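Local coordinates for protein acarbose Kinase Mak1 (Uncultured bacterium, PDB 6WB4) that phosphorylates the antidiabetic drug acarbose, probably using ATP as phosphate donor, as a sugar kinase of the pfkB (ribokinase-like) family, at residues 32-43 and 113-121. Sequence-based numbering, arbitrary orientation.
Sequences VGVDHIVRVKSL and TRRSVNLVT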
loop_
_atom_site.group_PDB
_atom_site.type_symbol
_atom_site.label_atom_id
_atom_site.label_comp_id
_atom_site.label_asym_id
_atom_site.label_seq_id
_atom_site.Cartn_x
_atom_site.Cartn_y
_atom_site.Cartn_z
ATOM N N VAL B 32 2.361 -4.744 16.198
ATOM C CA VAL B 32 3.210 -4.327 15.094
ATOM C C VAL B 32 2.610 -4.721 13.750
ATOM O O VAL B 32 1.984 -5.781 13.596
ATOM C CB VAL B 32 4.649 -4.894 15.225
ATOM C CG1 VAL B 32 4.705 -6.359 14.843
ATOM C CG2 VAL B 32 5.609 -4.095 14.359
ATOM N N GLY B 33 2.788 -3.827 12.787
ATOM C CA GLY B 33 2.338 -4.050 11.433
ATOM C C GLY B 33 3.158 -3.198 10.477
ATOM O O GLY B 33 4.050 -2.461 10.888
ATOM N N VAL B 34 2.821 -3.275 9.198
ATOM C CA VAL B 34 3.553 -2.559 8.169
ATOM C C VAL B 34 2.607 -1.617 7.408
ATOM O O VAL B 34 1.553 -2.019 6.923
ATOM C CB VAL B 34 4.231 -3.555 7.212
ATOM C CG1 VAL B 34 4.441 -2.945 5.865
ATOM C CG2 VAL B 34 5.541 -4.069 7.809
ATOM N N ASP B 35 2.979 -0.349 7.335
ATOM C CA ASP B 35 2.136 0.638 6.693
ATOM C C ASP B 35 2.605 0.943 5.275
ATOM O O ASP B 35 3.805 1.090 5.026
ATOM C CB ASP B 35 2.096 1.923 7.521
ATOM C CG ASP B 35 1.240 1.792 8.761
ATOM O OD1 ASP B 35 0.437 0.835 8.842
ATOM O OD2 ASP B 35 1.347 2.668 9.647
ATOM N N HIS B 36 1.651 0.984 4.349
ATOM C CA HIS B 36 1.884 1.510 3.007
ATOM C C HIS B 36 1.223 2.888 2.975
ATOM O O HIS B 36 -0.000 2.995 3.077
ATOM C CB HIS B 36 1.308 0.589 1.921
ATOM C CG HIS B 36 1.853 -0.808 1.945
ATOM N ND1 HIS B 36 3.024 -1.163 1.307
ATOM C CD2 HIS B 36 1.377 -1.940 2.516
ATOM C CE1 HIS B 36 3.250 -2.452 1.494
ATOM N NE2 HIS B 36 2.266 -2.947 2.224
ATOM N N ILE B 37 2.026 3.945 2.895
ATOM C CA ILE B 37 1.489 5.292 3.062
ATOM C C ILE B 37 1.284 5.991 1.719
ATOM O O ILE B 37 2.233 6.195 0.961
ATOM C CB ILE B 37 2.408 6.155 3.962
ATOM C CG1 ILE B 37 2.623 5.470 5.318
ATOM C CG2 ILE B 37 1.799 7.535 4.166
ATOM C CD1 ILE B 37 3.811 5.996 6.087
ATOM N N VAL B 38 0.044 6.379 1.437
ATOM C CA VAL B 38 -0.261 7.012 0.162
ATOM C C VAL B 38 -0.703 8.461 0.346
ATOM O O VAL B 38 -1.698 8.736 1.013
ATOM C CB VAL B 38 -1.361 6.243 -0.598
ATOM C CG1 VAL B 38 -1.353 6.643 -2.058
ATOM C CG2 VAL B 38 -1.144 4.745 -0.478
ATOM N N ARG B 39 0.035 9.380 -0.265
ATOM C CA ARG B 39 -0.290 10.801 -0.192
ATOM C C ARG B 39 -1.303 11.173 -1.283
ATOM O O ARG B 39 -1.016 11.049 -2.475
ATOM C CB ARG B 39 1.005 11.612 -0.313
ATOM C CG ARG B 39 2.103 11.039 0.585
ATOM C CD ARG B 39 3.521 11.523 0.275
ATOM N NE ARG B 39 3.773 12.915 0.633
ATOM C CZ ARG B 39 4.919 13.547 0.387
ATOM N NH1 ARG B 39 5.911 12.903 -0.214
ATOM N NH2 ARG B 39 5.081 14.816 0.746
ATOM N N VAL B 40 -2.493 11.615 -0.875
ATOM C CA VAL B 40 -3.570 11.901 -1.830
ATOM C C VAL B 40 -4.007 13.363 -1.858
ATOM O O VAL B 40 -3.776 14.108 -0.906
ATOM C CB VAL B 40 -4.827 11.036 -1.554
ATOM C CG1 VAL B 40 -4.482 9.556 -1.598
ATOM C CG2 VAL B 40 -5.486 11.419 -0.224
ATOM N N LYS B 41 -4.645 13.750 -2.964
ATOM C CA LYS B 41 -5.093 15.124 -3.184
ATOM C C LYS B 41 -6.081 15.573 -2.105
ATOM O O LYS B 41 -5.907 16.634 -1.510
ATOM C CB LYS B 41 -5.711 15.270 -4.585
ATOM C CG LYS B 41 -6.203 16.688 -4.917
ATOM C CD LYS B 41 -7.351 16.715 -5.949
ATOM C CE LYS B 41 -6.901 16.307 -7.360
ATOM N NZ LYS B 41 -6.067 17.360 -8.029
ATOM N N SER B 42 -7.112 14.774 -1.842
ATOM C CA SER B 42 -8.105 15.159 -0.845
ATOM C C SER B 42 -8.909 13.992 -0.282
ATOM O O SER B 42 -9.035 12.941 -0.910
ATOM C CB SER B 42 -9.077 16.177 -1.444
ATOM O OG SER B 42 -10.016 15.539 -2.293
ATOM N N LEU B 43 -9.454 14.200 0.912
ATOM C CA LEU B 43 -10.414 13.276 1.510
ATOM C C LEU B 43 -11.686 14.060 1.815
ATOM O O LEU B 43 -11.671 14.960 2.655
ATOM C CB LEU B 43 -9.848 12.642 2.776
ATOM C CG LEU B 43 -8.832 11.517 2.578
ATOM C CD1 LEU B 43 -8.329 11.004 3.923
ATOM C CD2 LEU B 43 -9.457 10.390 1.773
ATOM N N THR B 113 2.136 -11.114 8.011
ATOM C CA THR B 113 2.281 -9.896 8.796
ATOM C C THR B 113 1.078 -8.962 8.656
ATOM O O THR B 113 0.515 -8.838 7.569
ATOM C CB THR B 113 3.547 -9.152 8.363
ATOM O OG1 THR B 113 4.673 -10.025 8.503
ATOM C CG2 THR B 113 3.749 -7.886 9.182
ATOM N N ARG B 114 0.690 -8.308 9.752
ATOM C CA ARG B 114 -0.354 -7.291 9.714
ATOM C C ARG B 114 0.092 -6.148 8.826
ATOM O O ARG B 114 1.235 -5.710 8.909
ATOM C CB ARG B 114 -0.669 -6.754 11.113
ATOM C CG ARG B 114 -0.986 -7.786 12.155
ATOM C CD ARG B 114 -1.288 -7.101 13.487
ATOM N NE ARG B 114 -1.282 -8.036 14.616
ATOM C CZ ARG B 114 -0.218 -8.310 15.364
ATOM N NH1 ARG B 114 0.951 -7.727 15.113
ATOM N NH2 ARG B 114 -0.321 -9.166 16.367
ATOM N N ARG B 115 -0.822 -5.630 8.016
ATOM C CA ARG B 115 -0.473 -4.552 7.101
ATOM C C ARG B 115 -1.618 -3.573 6.931
ATOM O O ARG B 115 -2.769 -3.905 7.163
ATOM C CB ARG B 115 -0.054 -5.121 5.750
ATOM C CG ARG B 115 -1.098 -6.001 5.078
ATOM C CD ARG B 115 -0.417 -6.986 4.132
ATOM N NE ARG B 115 0.297 -8.001 4.897
ATOM C CZ ARG B 115 1.103 -8.920 4.376
ATOM N NH1 ARG B 115 1.328 -8.955 3.062
ATOM N NH2 ARG B 115 1.695 -9.799 5.184
ATOM N N SER B 116 -1.282 -2.343 6.571
ATOM C CA SER B 116 -2.279 -1.320 6.319
ATOM C C SER B 116 -1.920 -0.524 5.083
ATOM O O SER B 116 -0.742 -0.399 4.734
ATOM C CB SER B 116 -2.412 -0.365 7.509
ATOM O OG SER B 116 -2.702 -1.048 8.710
ATOM N N VAL B 117 -2.942 0.002 4.417
ATOM C CA VAL B 117 -2.746 1.117 3.506
ATOM C C VAL B 117 -3.313 2.342 4.215
ATOM O O VAL B 117 -4.437 2.311 4.718
ATOM C CB VAL B 117 -3.403 0.901 2.124
ATOM C CG1 VAL B 117 -3.554 2.229 1.381
ATOM C CG2 VAL B 117 -2.602 -0.116 1.298
ATOM N N ASN B 118 -2.485 3.378 4.337
ATOM C CA ASN B 118 -2.876 4.618 4.996
ATOM C C ASN B 118 -2.992 5.752 4.005
ATOM O O ASN B 118 -2.025 6.093 3.324
ATOM C CB ASN B 118 -1.875 5.019 6.080
ATOM C CG ASN B 118 -1.734 3.981 7.164
ATOM O OD1 ASN B 118 -0.673 3.845 7.767
ATOM N ND2 ASN B 118 -2.800 3.240 7.417
ATOM N N LEU B 119 -4.177 6.336 3.919
ATOM C CA LEU B 119 -4.382 7.492 3.065
ATOM C C LEU B 119 -4.242 8.768 3.879
ATOM O O LEU B 119 -4.992 8.991 4.829
ATOM C CB LEU B 119 -5.748 7.417 2.392
ATOM C CG LEU B 119 -5.979 6.105 1.638
ATOM C CD1 LEU B 119 -7.353 6.093 0.970
ATOM C CD2 LEU B 119 -4.865 5.885 0.615
ATOM N N VAL B 120 -3.250 9.582 3.529
ATOM C CA VAL B 120 -3.004 10.830 4.239
ATOM C C VAL B 120 -2.966 12.015 3.266
ATOM O O VAL B 120 -2.614 11.859 2.094
ATOM C CB VAL B 120 -1.682 10.766 5.043
ATOM C CG1 VAL B 120 -1.687 9.566 5.976
ATOM C CG2 VAL B 120 -0.475 10.707 4.117
ATOM N N THR B 121 -3.352 13.195 3.741
ATOM C CA THR B 121 -3.288 14.387 2.903
ATOM C C THR B 121 -2.439 15.453 3.572
ATOM O O THR B 121 -1.978 15.278 4.697
ATOM C CB THR B 121 -4.670 14.991 2.608
ATOM O OG1 THR B 121 -5.053 15.858 3.679
ATOM C CG2 THR B 121 -5.715 13.905 2.405
#
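Strands 34-39 and 115-120 pair in parallel at the centre of the four-stranded lid sheet of this ribokinase-like kinase, flanked by strands 57-60 and 126-131. An unbroken ladder runs from V34 N to R114 O through to V40 N to V120 O; its straightest bond is V38 N to N118 O (2.8 Å, 176° at the hydrogen).

One face includes D35, I37, S116, N118 and V120. The side chain of D35 lies about 3 Å from a bound calcium ion and that of N118 about 4 Å from a bound acarbose-derived unit, consistent with this face lining the active site. The planes of the D35 carboxylate and the N118 amide lie 74° apart, while CG2 of I37 meets CG2 of V120 at 3.9 Å.

The other face, with V34, H36, V38, R115, V117 and L119, lies partly against the second subunit, where the H36 ring meets the H36 ring of that chain, planes about 35° apart, and V117 packs on its V117. Within the sheet, V38 and L119 run alongside each other, V38 CB 3.7 Å from L119 CD2.

At the N-terminal end of the pairing, R114 stretches back, its chain straight beyond CG, and its guanidinium, also salt-bridged to D82, gives NH1 in plane to a lone pair of V32 O at 2.7 Å.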